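Local coordinates for protein SAM dependent methyltransferase (Agrobacterium tumefaciens, PDB 2IGT) that binds S-adenosylmethionine and probably transfers its methyl group to a substrate that remains to be identified, at residues A42-H46 / P113-L117; L158-G162 / T231-K235; Y163-L169 / W190-Q195; S168-A173 / L200-I205. All coordinates share one frame; numbering follows the deposited sequence. Where two conformers were deposited one is given.

Contact 1: residues A42-H46 / P113-L117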
loop_
_atom_site.group_PDB
_atom_site.type_symbol
_atom_site.label_atom_id
_atom_site.label_comp_id
_atom_site.label_asym_id
_atom_site.label_seq_id
_atom_site.Cartn_x
_atom_site.Cartn_y
_atom_site.Cartn_z
ATOM N N ALA A 42 3.262 -14.369 35.816
ATOM C CA ALA A 42 2.259 -14.951 36.679
ATOM C C ALA A 42 1.059 -15.331 35.815
ATOM O O ALA A 42 0.978 -14.946 34.646
ATOM C CB ALA A 42 1.871 -13.956 37.770
ATOM N N GLY A 43 0.154 -16.112 36.388
ATOM C CA GLY A 43 -1.172 -16.332 35.821
ATOM C C GLY A 43 -1.156 -16.804 34.377
ATOM O O GLY A 43 -0.758 -17.951 34.090
ATOM N N ASP A 44 -1.584 -15.927 33.469
ATOM C CA ASP A 44 -1.828 -16.346 32.092
ATOM C C ASP A 44 -0.590 -16.315 31.191
ATOM O O ASP A 44 -0.676 -16.712 30.041
ATOM C CB ASP A 44 -2.967 -15.542 31.449
ATOM C CG ASP A 44 -4.350 -16.098 31.773
ATOM O OD1 ASP A 44 -4.471 -17.156 32.430
ATOM O OD2 ASP A 44 -5.326 -15.449 31.366
ATOM N N PHE A 45 0.554 -15.848 31.686
ATOM C CA PHE A 45 1.760 -15.853 30.865
ATOM C C PHE A 45 2.972 -16.418 31.583
ATOM O O PHE A 45 3.274 -16.041 32.723
ATOM C CB PHE A 45 2.161 -14.457 30.333
ATOM C CG PHE A 45 3.523 -14.458 29.669
ATOM C CD1 PHE A 45 3.700 -15.051 28.398
ATOM C CD2 PHE A 45 4.636 -13.916 30.324
ATOM C CE1 PHE A 45 4.966 -15.091 27.784
ATOM C CE2 PHE A 45 5.913 -13.949 29.739
ATOM C CZ PHE A 45 6.096 -14.523 28.453
ATOM N N HIS A 46 3.691 -17.300 30.908
ATOM C CA HIS A 46 5.098 -17.464 31.241
ATOM C C HIS A 46 5.905 -18.030 30.095
ATOM O O HIS A 46 5.372 -18.666 29.182
ATOM C CB HIS A 46 5.306 -18.268 32.513
ATOM C CG HIS A 46 4.790 -19.653 32.420
ATOM N ND1 HIS A 46 3.473 -19.970 32.680
ATOM C CD2 HIS A 46 5.408 -20.812 32.092
ATOM C CE1 HIS A 46 3.301 -21.275 32.511
ATOM N NE2 HIS A 46 4.461 -21.809 32.159
ATOM N N PRO A 113 -9.141 -15.554 25.075
ATOM C CA PRO A 113 -9.176 -14.676 26.252
ATOM C C PRO A 113 -7.959 -14.828 27.172
ATOM O O PRO A 113 -7.476 -15.950 27.431
ATOM C CB PRO A 113 -10.477 -15.081 26.957
ATOM C CG PRO A 113 -10.658 -16.550 26.588
ATOM C CD PRO A 113 -10.034 -16.729 25.215
ATOM N N LEU A 114 -7.456 -13.688 27.634
ATOM C CA LEU A 114 -6.326 -13.629 28.554
ATOM C C LEU A 114 -6.625 -12.642 29.672
ATOM O O LEU A 114 -7.535 -11.805 29.535
ATOM C CB LEU A 114 -5.064 -13.142 27.820
ATOM C CG LEU A 114 -4.466 -14.091 26.781
ATOM C CD1 LEU A 114 -3.295 -13.469 26.060
ATOM C CD2 LEU A 114 -4.054 -15.406 27.443
ATOM N N SER A 115 -5.897 -12.742 30.783
ATOM C CA SER A 115 -5.962 -11.702 31.812
ATOM C C SER A 115 -4.641 -11.552 32.552
ATOM O O SER A 115 -3.984 -12.529 32.871
ATOM C CB SER A 115 -7.136 -11.911 32.785
ATOM O OG SER A 115 -6.835 -12.855 33.792
ATOM N N LEU A 116 -4.255 -10.306 32.794
ATOM C CA LEU A 116 -3.010 -9.991 33.490
ATOM C C LEU A 116 -3.328 -8.827 34.394
ATOM O O LEU A 116 -4.035 -7.894 33.995
ATOM C CB LEU A 116 -1.872 -9.617 32.524
ATOM C CG LEU A 116 -1.235 -10.715 31.654
ATOM C CD1 LEU A 116 -0.200 -10.107 30.683
ATOM C CD2 LEU A 116 -0.617 -11.877 32.510
ATOM N N LEU A 117 -2.836 -8.902 35.626
ATOM C CA LEU A 117 -3.027 -7.828 36.581
ATOM C C LEU A 117 -4.497 -7.417 36.695
ATOM O O LEU A 117 -4.805 -6.251 36.831
ATOM C CB LEU A 117 -2.148 -6.617 36.186
ATOM C CG LEU A 117 -1.633 -5.784 37.353
ATOM C CD1 LEU A 117 -0.819 -6.670 38.321
ATOM C CD2 LEU A 117 -0.810 -4.599 36.813
HETATM O O HOH W 1 -2.846 -13.801 34.858
#
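With chi1 at -84° and an almost flat chi2, Asp44 swings its carboxylate across to the backbone of Ser115, while Leu116 turns CG away from its own carbonyl carbon, which carries CD2 to 4.1 Å from Ala42 O. Asp44 sits in a type II' beta turn running from Ala42 to Phe45, leading into strand 45-51, and it docks on strand 111-116 of the beta hairpin that this strand makes with 119-124. The turn is closed by Phe45 N donating to Ala42 O at 3.1 Å. Across the contact Ser115 N donates to Asp44 OD2 at 2.8 Å; the oxygen is approached on its anti side, 19° out of the carboxylate plane, and the N-H...O angle of 142° makes the bond rather bent. A bridging water doubles the link: it accepts from Asp44 N and donates to Ser115 O. The turn and the strand are joined by a side chain and a water, without direct backbone pairing. Beside these polar links the packing is light. Leu114 and Leu116 also lie on Phe121 of the hairpin's other strand, and Leu116 and Phe45 share Pro135. Leu116 CD2 stands 4.4 Å from Phe45 CB.

Contact 2: residues L158-G162 / T231-K235. With SAM (S-adenosylmethionine), chain D.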
loop_
_atom_site.group_PDB
_atom_site.type_symbol
_atom_site.label_atom_id
_atom_site.label_comp_id
_atom_site.label_asym_id
_atom_site.label_seq_id
_atom_site.Cartn_x
_atom_site.Cartn_y
_atom_site.Cartn_z
ATOM N N LEU A 158 -1.508 9.630 30.325
ATOM C CA LEU A 158 -1.386 9.619 28.872
ATOM C C LEU A 158 -0.565 8.410 28.467
ATOM O O LEU A 158 0.498 8.154 29.034
ATOM C CB LEU A 158 -0.699 10.920 28.376
ATOM C CG LEU A 158 -0.393 11.097 26.876
ATOM C CD1 LEU A 158 -1.704 11.178 26.052
ATOM C CD2 LEU A 158 0.433 12.368 26.708
ATOM N N ASN A 159 -1.045 7.684 27.469
ATOM C CA ASN A 159 -0.385 6.475 26.993
ATOM C C ASN A 159 -0.157 6.606 25.487
ATOM O O ASN A 159 -1.107 6.470 24.695
ATOM C CB ASN A 159 -1.262 5.244 27.330
ATOM C CG ASN A 159 -0.577 3.921 26.991
ATOM O OD1 ASN A 159 0.643 3.874 26.773
ATOM N ND2 ASN A 159 -1.362 2.839 26.935
ATOM N N LEU A 160 1.080 6.928 25.102
ATOM C CA LEU A 160 1.452 7.148 23.684
ATOM C C LEU A 160 1.938 5.873 23.016
ATOM O O LEU A 160 2.707 5.128 23.624
ATOM C CB LEU A 160 2.560 8.227 23.568
ATOM C CG LEU A 160 2.258 9.579 24.213
ATOM C CD1 LEU A 160 3.461 10.511 24.021
ATOM C CD2 LEU A 160 0.975 10.176 23.568
ATOM N N PHE A 161 1.512 5.655 21.756
ATOM C CA PHE A 161 1.807 4.412 20.999
ATOM C C PHE A 161 1.187 3.247 21.768
ATOM O O PHE A 161 1.842 2.238 22.010
ATOM C CB PHE A 161 3.311 4.157 20.849
ATOM C CG PHE A 161 4.068 5.301 20.225
ATOM C CD1 PHE A 161 4.178 5.400 18.828
ATOM C CD2 PHE A 161 4.690 6.269 21.028
ATOM C CE1 PHE A 161 4.916 6.454 18.250
ATOM C CE2 PHE A 161 5.425 7.321 20.455
ATOM C CZ PHE A 161 5.551 7.407 19.074
ATOM N N GLY A 162 -0.079 3.413 22.148
ATOM C CA GLY A 162 -0.699 2.543 23.153
ATOM C C GLY A 162 -1.022 1.113 22.722
ATOM O O GLY A 162 -1.283 0.263 23.575
ATOM N N THR A 231 5.212 6.253 27.197
ATOM C CA THR A 231 5.424 6.298 25.749
ATOM C C THR A 231 6.263 5.119 25.309
ATOM O O THR A 231 7.322 4.832 25.900
ATOM C CB THR A 231 5.975 7.678 25.288
ATOM O OG1 THR A 231 6.053 7.725 23.851
ATOM C CG2 THR A 231 7.356 8.020 25.931
ATOM N N ASP A 232 5.757 4.417 24.293
ATOM C CA ASP A 232 6.367 3.166 23.825
ATOM C C ASP A 232 6.680 3.248 22.312
ATOM O O ASP A 232 6.177 2.442 21.530
ATOM C CB ASP A 232 5.416 1.987 24.112
ATOM C CG ASP A 232 6.019 0.641 23.725
ATOM O OD1 ASP A 232 7.243 0.464 23.899
ATOM O OD2 ASP A 232 5.263 -0.216 23.196
ATOM N N PRO A 233 7.526 4.219 21.904
ATOM C CA PRO A 233 7.748 4.477 20.479
ATOM C C PRO A 233 8.507 3.330 19.806
ATOM O O PRO A 233 9.511 2.840 20.354
ATOM C CB PRO A 233 8.660 5.708 20.479
ATOM C CG PRO A 233 9.456 5.588 21.837
ATOM C CD PRO A 233 8.330 5.134 22.756
ATOM N N PRO A 234 8.065 2.954 18.593
ATOM C CA PRO A 234 8.794 1.979 17.789
ATOM C C PRO A 234 10.000 2.664 17.187
ATOM O O PRO A 234 10.074 3.886 17.153
ATOM C CB PRO A 234 7.806 1.614 16.671
ATOM C CG PRO A 234 6.842 2.777 16.555
ATOM C CD PRO A 234 6.839 3.470 17.927
ATOM N N LYS A 235 10.924 1.873 16.683
ATOM C CA LYS A 235 12.025 2.404 15.913
ATOM C C LYS A 235 11.532 3.208 14.697
ATOM O O LYS A 235 12.024 4.334 14.434
ATOM C CB LYS A 235 12.978 1.294 15.468
ATOM C CG LYS A 235 14.139 1.895 14.701
ATOM C CD LYS A 235 15.300 0.924 14.534
ATOM C CE LYS A 235 16.502 1.668 13.977
ATOM N NZ LYS A 235 17.728 0.811 14.080
HETATM N N SAM D . 6.659 -0.422 20.766
HETATM C CA SAM D . 6.582 -1.854 20.363
HETATM C C SAM D . 7.631 -2.126 19.270
HETATM O O SAM D . 8.323 -1.224 18.762
HETATM O OXT SAM D . 7.823 -3.287 18.885
HETATM C CB SAM D . 5.151 -2.227 19.913
HETATM C CG SAM D . 4.736 -1.826 18.477
HETATM S SD SAM D . 4.644 -0.012 18.221
HETATM C CE SAM D . 5.863 0.715 19.296
HETATM C "C5'" SAM D . 3.236 0.375 19.293
HETATM C "C4'" SAM D . 2.143 1.144 18.572
HETATM O "O4'" SAM D . 2.684 2.314 17.983
HETATM C "C3'" SAM D . 1.479 0.410 17.400
HETATM O "O3'" SAM D . 0.170 0.019 17.778
HETATM C "C2'" SAM D . 1.463 1.397 16.223
HETATM O "O2'" SAM D . 0.210 1.506 15.575
HETATM C "C1'" SAM D . 1.799 2.708 16.956
HETATM N N9 SAM D . 2.434 3.757 16.163
HETATM C C8 SAM D . 3.427 3.645 15.206
HETATM N N7 SAM D . 3.737 4.878 14.762
HETATM C C5 SAM D . 2.958 5.789 15.409
HETATM C C6 SAM D . 2.835 7.181 15.313
HETATM N N6 SAM D . 3.595 7.879 14.483
HETATM N N1 SAM D . 1.941 7.843 16.150
HETATM C C2 SAM D . 1.147 7.119 17.003
HETATM N N3 SAM D . 1.233 5.735 17.084
HETATM C C4 SAM D . 2.126 5.084 16.282
HETATM O O HOH W 2 2.582 0.130 23.623
#
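The S-adenosylmethionine pocket takes Phe161, Asp232, Pro233 and Pro234 from this contact. The Phe161 ring is wedged between the chain at 231-234 and the cofactor: Pro233 CA sits over the centre of one face, a CH-pi contact 3.6 Å from the centroid, and Thr231 OG1 lies at the ring edge in its plane. Pro234 CD approaches Phe161 CD1 obliquely to 3.4 Å, and the same ring carbon is 3.3 Å from C4 of the adenine. Thr231 OG1, turned anti to its own backbone N (chi1 -175°), is buried between Leu160 CB and this ring edge with no polar partner. These residues lie where parallel strands 156-160 and 228-231 end, at the carboxyl edge of the Rossmann-like methyltransferase sheet, where this family holds its cofactor. Leu160 pairs with Thr231 there, and Asp232 N donates to Leu160 O at 3.2 Å. The Asp232 carboxylate has its two oxygens divided: OD1 is hydrogen-bonded to Thr272, while OD2 accepts a weak bond of 2.8 Å from the amino N of S-adenosylmethionine. A water completes the join, donating to Asp232 OD2 at 2.7 Å and to Phe161 O.

Contact 3: residues Y163-L169 / W190-Q195. With SAM (S-adenosylmethionine), chain D; ACY (acetic acid), chain G; FMT (formic acid), chain I.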
loop_
_atom_site.group_PDB
_atom_site.type_symbol
_atom_site.label_atom_id
_atom_site.label_comp_id
_atom_site.label_asym_id
_atom_site.label_seq_id
_atom_site.Cartn_x
_atom_site.Cartn_y
_atom_site.Cartn_z
ATOM N N TYR A 163 -1.015 0.851 21.413
ATOM C CA TYR A 163 -1.148 -0.528 20.908
ATOM C C TYR A 163 -2.482 -1.135 21.396
ATOM O O TYR A 163 -3.522 -0.474 21.284
ATOM C CB TYR A 163 0.089 -1.345 21.338
ATOM C CG TYR A 163 0.196 -2.749 20.795
ATOM C CD1 TYR A 163 0.021 -3.010 19.437
ATOM C CD2 TYR A 163 0.509 -3.823 21.646
ATOM C CE1 TYR A 163 0.150 -4.309 18.926
ATOM C CE2 TYR A 163 0.630 -5.128 21.145
ATOM C CZ TYR A 163 0.465 -5.358 19.786
ATOM O OH TYR A 163 0.576 -6.637 19.247
ATOM N N THR A 164 -2.471 -2.344 21.968
ATOM C CA THR A 164 -3.716 -2.978 22.374
ATOM C C THR A 164 -4.225 -2.462 23.724
ATOM O O THR A 164 -5.244 -2.929 24.205
ATOM C CB THR A 164 -3.586 -4.510 22.400
ATOM O OG1 THR A 164 -2.518 -4.882 23.286
ATOM C CG2 THR A 164 -3.334 -5.083 20.955
ATOM N N GLY A 165 -3.498 -1.514 24.322
ATOM C CA GLY A 165 -4.014 -0.717 25.441
ATOM C C GLY A 165 -4.128 -1.382 26.796
ATOM O O GLY A 165 -4.867 -0.897 27.640
ATOM N N VAL A 166 -3.367 -2.443 27.056
ATOM C CA VAL A 166 -3.463 -3.074 28.383
ATOM C C VAL A 166 -3.053 -2.079 29.495
ATOM O O VAL A 166 -3.692 -2.021 30.546
ATOM C CB VAL A 166 -2.686 -4.406 28.472
ATOM C CG1 VAL A 166 -2.705 -4.964 29.922
ATOM C CG2 VAL A 166 -3.321 -5.409 27.546
ATOM N N ALA A 167 -2.030 -1.254 29.243
ATOM C CA ALA A 167 -1.662 -0.213 30.236
ATOM C C ALA A 167 -2.811 0.767 30.460
ATOM O O ALA A 167 -3.052 1.225 31.587
ATOM C CB ALA A 167 -0.389 0.537 29.809
ATOM N N SER A 168 -3.488 1.133 29.373
ATOM C CA SER A 168 -4.616 2.053 29.447
ATOM C C SER A 168 -5.691 1.463 30.336
ATOM O O SER A 168 -6.304 2.170 31.135
ATOM C CB SER A 168 -5.176 2.319 28.045
ATOM O OG SER A 168 -4.159 2.882 27.229
ATOM N N LEU A 169 -5.907 0.154 30.203
ATOM C CA LEU A 169 -6.965 -0.510 30.956
ATOM C C LEU A 169 -6.604 -0.674 32.434
ATOM O O LEU A 169 -7.463 -0.474 33.310
ATOM C CB LEU A 169 -7.326 -1.858 30.301
ATOM C CG LEU A 169 -7.873 -1.735 28.875
ATOM C CD1 LEU A 169 -8.150 -3.109 28.285
ATOM C CD2 LEU A 169 -9.138 -0.831 28.788
ATOM N N TRP A 190 -8.828 -2.775 18.318
ATOM C CA TRP A 190 -8.411 -3.871 19.200
ATOM C C TRP A 190 -8.439 -3.466 20.672
ATOM O O TRP A 190 -8.893 -4.229 21.522
ATOM C CB TRP A 190 -6.964 -4.298 18.872
ATOM C CG TRP A 190 -6.789 -4.938 17.542
ATOM C CD1 TRP A 190 -7.745 -5.549 16.770
ATOM C CD2 TRP A 190 -5.546 -5.089 16.840
ATOM N NE1 TRP A 190 -7.167 -6.050 15.614
ATOM C CE2 TRP A 190 -5.822 -5.772 15.636
ATOM C CE3 TRP A 190 -4.226 -4.687 17.109
ATOM C CZ2 TRP A 190 -4.819 -6.078 14.702
ATOM C CZ3 TRP A 190 -3.230 -4.989 16.176
ATOM C CH2 TRP A 190 -3.543 -5.672 14.986
ATOM N N ALA A 191 -7.920 -2.274 20.969
ATOM C CA ALA A 191 -7.898 -1.774 22.335
ATOM C C ALA A 191 -9.323 -1.628 22.882
ATOM O O ALA A 191 -9.604 -2.000 24.030
ATOM C CB ALA A 191 -7.121 -0.448 22.404
ATOM N N LYS A 192 -10.216 -1.084 22.057
ATOM C CA LYS A 192 -11.633 -0.939 22.418
ATOM C C LYS A 192 -12.298 -2.291 22.685
ATOM O O LYS A 192 -13.082 -2.429 23.632
ATOM C CB LYS A 192 -12.388 -0.182 21.314
ATOM C CG LYS A 192 -12.077 1.318 21.268
ATOM C CD LYS A 192 -12.832 1.980 20.117
ATOM C CE LYS A 192 -12.547 3.462 20.037
ATOM N NZ LYS A 192 -13.235 4.068 18.868
ATOM N N GLU A 193 -12.000 -3.283 21.844
ATOM C CA GLU A 193 -12.443 -4.650 22.094
ATOM C C GLU A 193 -11.994 -5.138 23.478
ATOM O O GLU A 193 -12.779 -5.767 24.178
ATOM C CB GLU A 193 -11.937 -5.615 21.020
ATOM C CG GLU A 193 -12.723 -5.593 19.738
ATOM C CD GLU A 193 -12.207 -6.607 18.741
ATOM O OE1 GLU A 193 -12.196 -7.808 19.072
ATOM O OE2 GLU A 193 -11.794 -6.194 17.628
ATOM N N ASN A 194 -10.737 -4.862 23.845
ATOM C CA ASN A 194 -10.218 -5.189 25.175
ATOM C C ASN A 194 -10.933 -4.415 26.291
ATOM O O ASN A 194 -11.287 -4.978 27.327
ATOM C CB ASN A 194 -8.698 -4.947 25.236
ATOM C CG ASN A 194 -7.920 -5.949 24.403
ATOM O OD1 ASN A 194 -8.417 -7.037 24.107
ATOM N ND2 ASN A 194 -6.679 -5.600 24.044
ATOM N N GLN A 195 -11.164 -3.124 26.072
ATOM C CA GLN A 195 -11.954 -2.356 27.031
ATOM C C GLN A 195 -13.333 -3.011 27.319
ATOM O O GLN A 195 -13.771 -3.117 28.486
ATOM C CB GLN A 195 -12.112 -0.913 26.524
ATOM C CG GLN A 195 -12.969 -0.014 27.450
ATOM C CD GLN A 195 -13.312 1.306 26.823
ATOM O OE1 GLN A 195 -13.290 1.442 25.592
ATOM N NE2 GLN A 195 -13.636 2.301 27.660
HETATM N N SAM D . 6.659 -0.422 20.766
HETATM C CA SAM D . 6.582 -1.854 20.363
HETATM C C SAM D . 7.631 -2.126 19.270
HETATM O O SAM D . 8.323 -1.224 18.762
HETATM O OXT SAM D . 7.823 -3.287 18.885
HETATM C CB SAM D . 5.151 -2.227 19.913
HETATM C CG SAM D . 4.736 -1.826 18.477
HETATM S SD SAM D . 4.644 -0.012 18.221
HETATM C CE SAM D . 5.863 0.715 19.296
HETATM C "C5'" SAM D . 3.236 0.375 19.293
HETATM C "C4'" SAM D . 2.143 1.144 18.572
HETATM O "O4'" SAM D . 2.684 2.314 17.983
HETATM C "C3'" SAM D . 1.479 0.410 17.400
HETATM O "O3'" SAM D . 0.170 0.019 17.778
HETATM C "C2'" SAM D . 1.463 1.397 16.223
HETATM O "O2'" SAM D . 0.210 1.506 15.575
HETATM C "C1'" SAM D . 1.799 2.708 16.956
HETATM N N9 SAM D . 2.434 3.757 16.163
HETATM C C8 SAM D . 3.427 3.645 15.206
HETATM N N7 SAM D . 3.737 4.878 14.762
HETATM C C5 SAM D . 2.958 5.789 15.409
HETATM C C6 SAM D . 2.835 7.181 15.313
HETATM N N6 SAM D . 3.595 7.879 14.483
HETATM N N1 SAM D . 1.941 7.843 16.150
HETATM C C2 SAM D . 1.147 7.119 17.003
HETATM N N3 SAM D . 1.233 5.735 17.084
HETATM C C4 SAM D . 2.126 5.084 16.282
HETATM C C ACY G . -12.118 2.126 16.074
HETATM O O ACY G . -12.715 1.902 17.136
HETATM O OXT ACY G . -11.597 3.233 15.818
HETATM C CH3 ACY G . -12.040 1.006 15.077
HETATM C C FMT I . 3.177 -8.724 21.236
HETATM O O1 FMT I . 2.045 -8.404 20.867
HETATM O O2 FMT I . 3.673 -9.846 21.126
#
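Thr164 and Leu169 pack closely against helix 185-198, whereas the aromatic end around Tyr163 and Trp190 is looser and Lys192 faces outward. At the tight centre the Thr164 carbonyl oxygen takes one hydrogen bond, from Asn194 ND2 at 3.0 Å, and a weaker CA-H...O contact from Ala191 CA. Asn194 turns CG away from its carbonyl carbon (chi1 -70°), which points ND2 at Thr164 O; the bond is nearly straight at 160°, with the oxygen close to the amide plane. Asn194 OD1 accepts from Leu122 N, which helps fix the amide's rotation. Leu169 spreads its two methyls over neighbouring residues of the helix, CD1 lying 3.6 Å from Asn194 CB and CD2 3.7 Å from Gln195 CB. The contact joins the glycine-containing loop after strand 156-160, part of the cofactor site in Rossmann-like methyltransferases, to helix 185-198, which follows the next strand, 177-181. Toward the aromatic end, Thr164 CG2 covers one face of the Tyr163 ring and stands 4.0 Å from Trp190 CE3, and Tyr163 CE1 only reaches Trp190 CZ3 at 4.4 Å. Tyr163 CA approaches O3' of S-adenosylmethionine, and Tyr163 OH donates to a formic acid. On the exposed side Lys192 NZ donates to an acetic acid; both acids probably come from crystallisation.

Contact 4: residues S168-A173 / L200-I205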
loop_
_atom_site.group_PDB
_atom_site.type_symbol
_atom_site.label_atom_id
_atom_site.label_comp_id
_atom_site.label_asym_id
_atom_site.label_seq_id
_atom_site.Cartn_x
_atom_site.Cartn_y
_atom_site.Cartn_z
ATOM N N SER A 168 -3.488 1.133 29.373
ATOM C CA SER A 168 -4.616 2.053 29.447
ATOM C C SER A 168 -5.691 1.463 30.336
ATOM O O SER A 168 -6.304 2.170 31.135
ATOM C CB SER A 168 -5.176 2.319 28.045
ATOM O OG SER A 168 -4.159 2.882 27.229
ATOM N N LEU A 169 -5.907 0.154 30.203
ATOM C CA LEU A 169 -6.965 -0.510 30.956
ATOM C C LEU A 169 -6.604 -0.674 32.434
ATOM O O LEU A 169 -7.463 -0.474 33.310
ATOM C CB LEU A 169 -7.326 -1.858 30.301
ATOM C CG LEU A 169 -7.873 -1.735 28.875
ATOM C CD1 LEU A 169 -8.150 -3.109 28.285
ATOM C CD2 LEU A 169 -9.138 -0.831 28.788
ATOM N N VAL A 170 -5.332 -0.988 32.701
ATOM C CA VAL A 170 -4.818 -1.046 34.083
ATOM C C VAL A 170 -5.037 0.310 34.782
ATOM O O VAL A 170 -5.577 0.363 35.891
ATOM C CB VAL A 170 -3.318 -1.481 34.147
ATOM C CG1 VAL A 170 -2.783 -1.341 35.562
ATOM C CG2 VAL A 170 -3.137 -2.958 33.688
ATOM N N ALA A 171 -4.644 1.397 34.118
ATOM C CA ALA A 171 -4.806 2.747 34.692
ATOM C C ALA A 171 -6.277 3.078 34.944
ATOM O O ALA A 171 -6.657 3.528 36.038
ATOM C CB ALA A 171 -4.134 3.810 33.813
ATOM N N ALA A 172 -7.111 2.826 33.942
ATOM C CA ALA A 172 -8.547 3.073 34.063
ATOM C C ALA A 172 -9.234 2.226 35.154
ATOM O O ALA A 172 -10.105 2.745 35.891
ATOM C CB ALA A 172 -9.241 2.898 32.693
ATOM N N ALA A 173 -8.838 0.963 35.293
ATOM C CA ALA A 173 -9.391 0.096 36.354
ATOM C C ALA A 173 -9.068 0.670 37.728
ATOM O O ALA A 173 -9.874 0.579 38.651
ATOM C CB ALA A 173 -8.853 -1.306 36.252
ATOM N N LEU A 200 -14.722 -2.250 31.109
ATOM C CA LEU A 200 -14.318 -0.877 31.352
ATOM C C LEU A 200 -14.943 0.098 30.363
ATOM O O LEU A 200 -14.456 1.221 30.224
ATOM C CB LEU A 200 -12.772 -0.771 31.380
ATOM C CG LEU A 200 -12.093 -1.472 32.575
ATOM C CD1 LEU A 200 -10.581 -1.600 32.350
ATOM C CD2 LEU A 200 -12.384 -0.692 33.871
ATOM N N GLU A 201 -16.044 -0.303 29.711
ATOM C CA GLU A 201 -16.731 0.574 28.729
ATOM C C GLU A 201 -17.153 1.938 29.260
ATOM O O GLU A 201 -17.159 2.922 28.509
ATOM C CB GLU A 201 -17.986 -0.095 28.160
ATOM C CG GLU A 201 -17.756 -1.162 27.108
ATOM C CD GLU A 201 -19.065 -1.584 26.432
ATOM O OE1 GLU A 201 -19.574 -2.690 26.763
ATOM O OE2 GLU A 201 -19.581 -0.799 25.586
ATOM N N GLN A 202 -17.517 2.004 30.533
ATOM C CA GLN A 202 -17.942 3.264 31.122
ATOM C C GLN A 202 -16.790 4.104 31.675
ATOM O O GLN A 202 -16.992 5.275 31.991
ATOM C CB GLN A 202 -19.040 3.042 32.178
ATOM C CG GLN A 202 -20.480 3.213 31.647
ATOM C CD GLN A 202 -20.764 2.387 30.398
ATOM O OE1 GLN A 202 -20.790 2.916 29.285
ATOM N NE2 GLN A 202 -20.959 1.081 30.574
ATOM N N ALA A 203 -15.592 3.524 31.773
ATOM C CA ALA A 203 -14.427 4.234 32.363
ATOM C C ALA A 203 -13.973 5.411 31.490
ATOM O O ALA A 203 -14.157 5.374 30.269
ATOM C CB ALA A 203 -13.267 3.279 32.629
ATOM N N PRO A 204 -13.402 6.469 32.105
ATOM C CA PRO A 204 -12.922 7.624 31.315
ATOM C C PRO A 204 -11.636 7.294 30.530
ATOM O O PRO A 204 -10.507 7.568 30.984
ATOM C CB PRO A 204 -12.697 8.712 32.382
ATOM C CG PRO A 204 -12.374 7.924 33.631
ATOM C CD PRO A 204 -13.231 6.690 33.559
ATOM N N ILE A 205 -11.811 6.670 29.369
ATOM C CA ILE A 205 -10.698 6.463 28.435
ATOM C C ILE A 205 -11.025 7.216 27.147
ATOM O O ILE A 205 -12.072 6.982 26.521
ATOM C CB ILE A 205 -10.462 4.990 28.123
ATOM C CG1 ILE A 205 -10.257 4.195 29.421
ATOM C CG2 ILE A 205 -9.232 4.826 27.153
ATOM C CD1 ILE A 205 -10.074 2.703 29.183
#
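Ala172 CB and Leu169 CD2 both meet the tip of Ile205, CD1, at 3.6 Å from Ala172 CB and 3.7 Å from Leu169 CD2. Ile205 reaches them because CG1 points away from its own carbonyl carbon (chi1 -55°) and the chain then runs straight on to CD1. Ala203 adds its methyl, CB lying 4.0 Å from Ala172 CB. Leu200 lies against the last turn of the helix: its CD1 comes to 3.5 Å from Leu169 O and also touches Leu169 CB, while CD2 lies 4.0 Å from Ala173 CA. The contact between the segments is apolar in its side chains. It joins the C-terminal end of helix 166-173 to the connection from helix 185-198 into edge strand 205-208, on one side of the Rossmann-like sheet. The connection is shaped by a type I beta turn from Leu200 to Ala203, where Ala203 N donates to Leu200 O at 3.0 Å, and then by an inverse gamma turn centred on Pro204, with Ile205 N donating to Ala203 O. Further out, Gln195 NE2 holds Leu200 O, Pro204 and Val178 share a backbone hydrogen bond, and on the helix Ser168 OG is hydrogen-bonded to Asn159 ND2.

Contacts 2, 3 and 4 follow the chain through one Rossmann-like unit. Contact 2 closes the loop within which contacts 3 and 4 are nested, and those two cross along the sequence, sharing Ser168 and Leu169 with centres about 9 Å apart. Asn159 ND2 lies 2.8 Å from Ser168 OG, tying the strand of contact 2 to the helix used by both, and Gln195 NE2 lies 2.9 Å from Leu200 O between contacts 3 and 4. Contacts 2 and 3 both touch S-adenosylmethionine, whereas contact 4 lies further from it. Contact 1 has its centre about 22 Å from that of contact 2, yet it touches contact 4, where Leu117 CD2 packs on Val170 CG1 at 4.0 Å.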